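Local coordinates for DNA repair protein RecO (Deinococcus radiodurans, PDB 1U5K) that probably takes part in DNA repair and in recombination by the RecF pathway, and carries a bound zinc ion, at residues Ala213-Leu218 with Leu235-Val240. Numbering follows the deposited sequence.
Sequences ALWRAL and LVPSGV
Trp215, on helix 211-225, meets Val236 and Pro237 of the later loop with its indole. Pro237 CD lies over a face of the ring, 3.6 Å above its plane, whereas Val236 CG1 approaches obliquely, 3.3 Å above the plane and offset toward the rim. For the proline the contact qualifies as CH-pi: CD is 3.8 Å from the centroid of the five-membered ring of Trp215 and only 19° off its normal. Pro237 CG continues over the pyrrole side, 3.6 Å from Trp215 NE1, and the two side chains cross at about a right angle. Val236 slides past the indole in the opposite sense; its CG1 touches both CB and CG of Trp215 at 3.6 Å. That branch stands anti to the valine's backbone N (chi1 173°), which carries it to the root of the indole while the proline lies over the five-membered ring, near NE1. The NE1 hydrogen is spent on Glu130 of helix 129-141, a bond that helps fix the rotation of the ring. Putting an alanine at Trp215 would probably leave Val236 CG1 and the Pro237 ring without their aromatic surface and Glu130 without this donor. With Leu94 of helix 86-102 and Leu134 of helix 129-141 also against Trp215, the loop after helix 211-225 packs back on that helix within the helical part of RecO, away from the zinc site.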
# COMPACT_ATOMS: atom_id res chain seq x y z
N ALA A 213 -12.48 11.99 -11.98
CA ALA A 213 -13.79 11.82 -11.34
C ALA A 213 -14.24 10.36 -11.26
O ALA A 213 -14.73 9.90 -10.22
CB ALA A 213 -14.83 12.64 -12.06
N LEU A 214 -14.05 9.64 -12.37
CA LEU A 214 -14.33 8.21 -12.44
C LEU A 214 -13.47 7.35 -11.52
O LEU A 214 -14.00 6.45 -10.86
CB LEU A 214 -14.24 7.71 -13.88
CG LEU A 214 -15.22 8.36 -14.86
CD1 LEU A 214 -15.01 7.81 -16.26
CD2 LEU A 214 -16.63 8.04 -14.39
N TRP A 215 -12.17 7.64 -11.46
CA TRP A 215 -11.28 6.92 -10.57
C TRP A 215 -11.66 7.19 -9.13
O TRP A 215 -11.65 6.28 -8.31
CB TRP A 215 -9.80 7.27 -10.77
CG TRP A 215 -9.22 6.64 -11.98
CD1 TRP A 215 -8.74 7.30 -13.08
CD2 TRP A 215 -9.09 5.24 -12.26
NE1 TRP A 215 -8.30 6.40 -14.01
CE2 TRP A 215 -8.49 5.13 -13.53
CE3 TRP A 215 -9.42 4.07 -11.58
CZ2 TRP A 215 -8.23 3.90 -14.13
CZ3 TRP A 215 -9.15 2.84 -12.18
CH2 TRP A 215 -8.59 2.77 -13.46
N ARG A 216 -12.02 8.44 -8.83
CA ARG A 216 -12.32 8.83 -7.46
C ARG A 216 -13.57 8.14 -6.95
O ARG A 216 -13.60 7.64 -5.82
CB ARG A 216 -12.41 10.34 -7.30
CG ARG A 216 -11.04 11.01 -7.18
CD ARG A 216 -11.06 12.41 -6.57
NE ARG A 216 -11.97 13.25 -7.34
CZ ARG A 216 -11.63 13.94 -8.42
NH1 ARG A 216 -10.38 13.92 -8.87
NH2 ARG A 216 -12.55 14.65 -9.05
N ALA A 217 -14.59 8.07 -7.79
CA ALA A 217 -15.86 7.47 -7.41
C ALA A 217 -15.66 5.98 -7.14
O ALA A 217 -16.16 5.45 -6.14
CB ALA A 217 -16.86 7.71 -8.49
N LEU A 218 -14.89 5.35 -8.02
CA LEU A 218 -14.54 3.94 -7.89
C LEU A 218 -13.85 3.67 -6.55
O LEU A 218 -14.25 2.73 -5.86
CB LEU A 218 -13.71 3.46 -9.07
CG LEU A 218 -13.23 2.01 -9.03
CD1 LEU A 218 -14.42 1.13 -9.19
CD2 LEU A 218 -12.13 1.74 -10.05
N LEU A 235 -1.92 2.47 -7.17
CA LEU A 235 -1.75 2.36 -8.61
C LEU A 235 -2.74 3.13 -9.48
O LEU A 235 -2.64 3.10 -10.71
CB LEU A 235 -1.76 0.88 -9.00
CG LEU A 235 -0.74 0.04 -8.24
CD1 LEU A 235 -0.93 -1.43 -8.58
CD2 LEU A 235 0.70 0.50 -8.42
N VAL A 236 -3.69 3.84 -8.87
CA VAL A 236 -4.63 4.64 -9.66
C VAL A 236 -3.87 5.82 -10.26
O VAL A 236 -3.02 6.36 -9.58
CB VAL A 236 -5.80 5.08 -8.76
CG1 VAL A 236 -6.72 6.05 -9.47
CG2 VAL A 236 -6.59 3.87 -8.32
N PRO A 237 -4.07 6.19 -11.53
CA PRO A 237 -3.29 7.28 -12.12
C PRO A 237 -3.28 8.52 -11.23
O PRO A 237 -4.34 8.93 -10.77
CB PRO A 237 -4.04 7.61 -13.42
CG PRO A 237 -4.72 6.34 -13.79
CD PRO A 237 -5.02 5.62 -12.50
N SER A 238 -2.09 9.04 -10.97
CA SER A 238 -1.85 10.09 -9.99
C SER A 238 -0.71 11.05 -10.35
O SER A 238 -0.20 11.76 -9.48
CB SER A 238 -1.53 9.43 -8.65
OG SER A 238 -2.53 8.46 -8.34
N GLY A 239 -0.34 11.08 -11.63
CA GLY A 239 0.76 11.89 -12.12
C GLY A 239 1.76 11.12 -12.96
O GLY A 239 1.89 9.90 -12.83
N VAL A 240 2.48 11.85 -13.81
CA VAL A 240 3.59 11.30 -14.59
C VAL A 240 4.93 11.75 -14.00
O VAL A 240 5.16 12.96 -13.90
CB VAL A 240 3.46 11.72 -16.06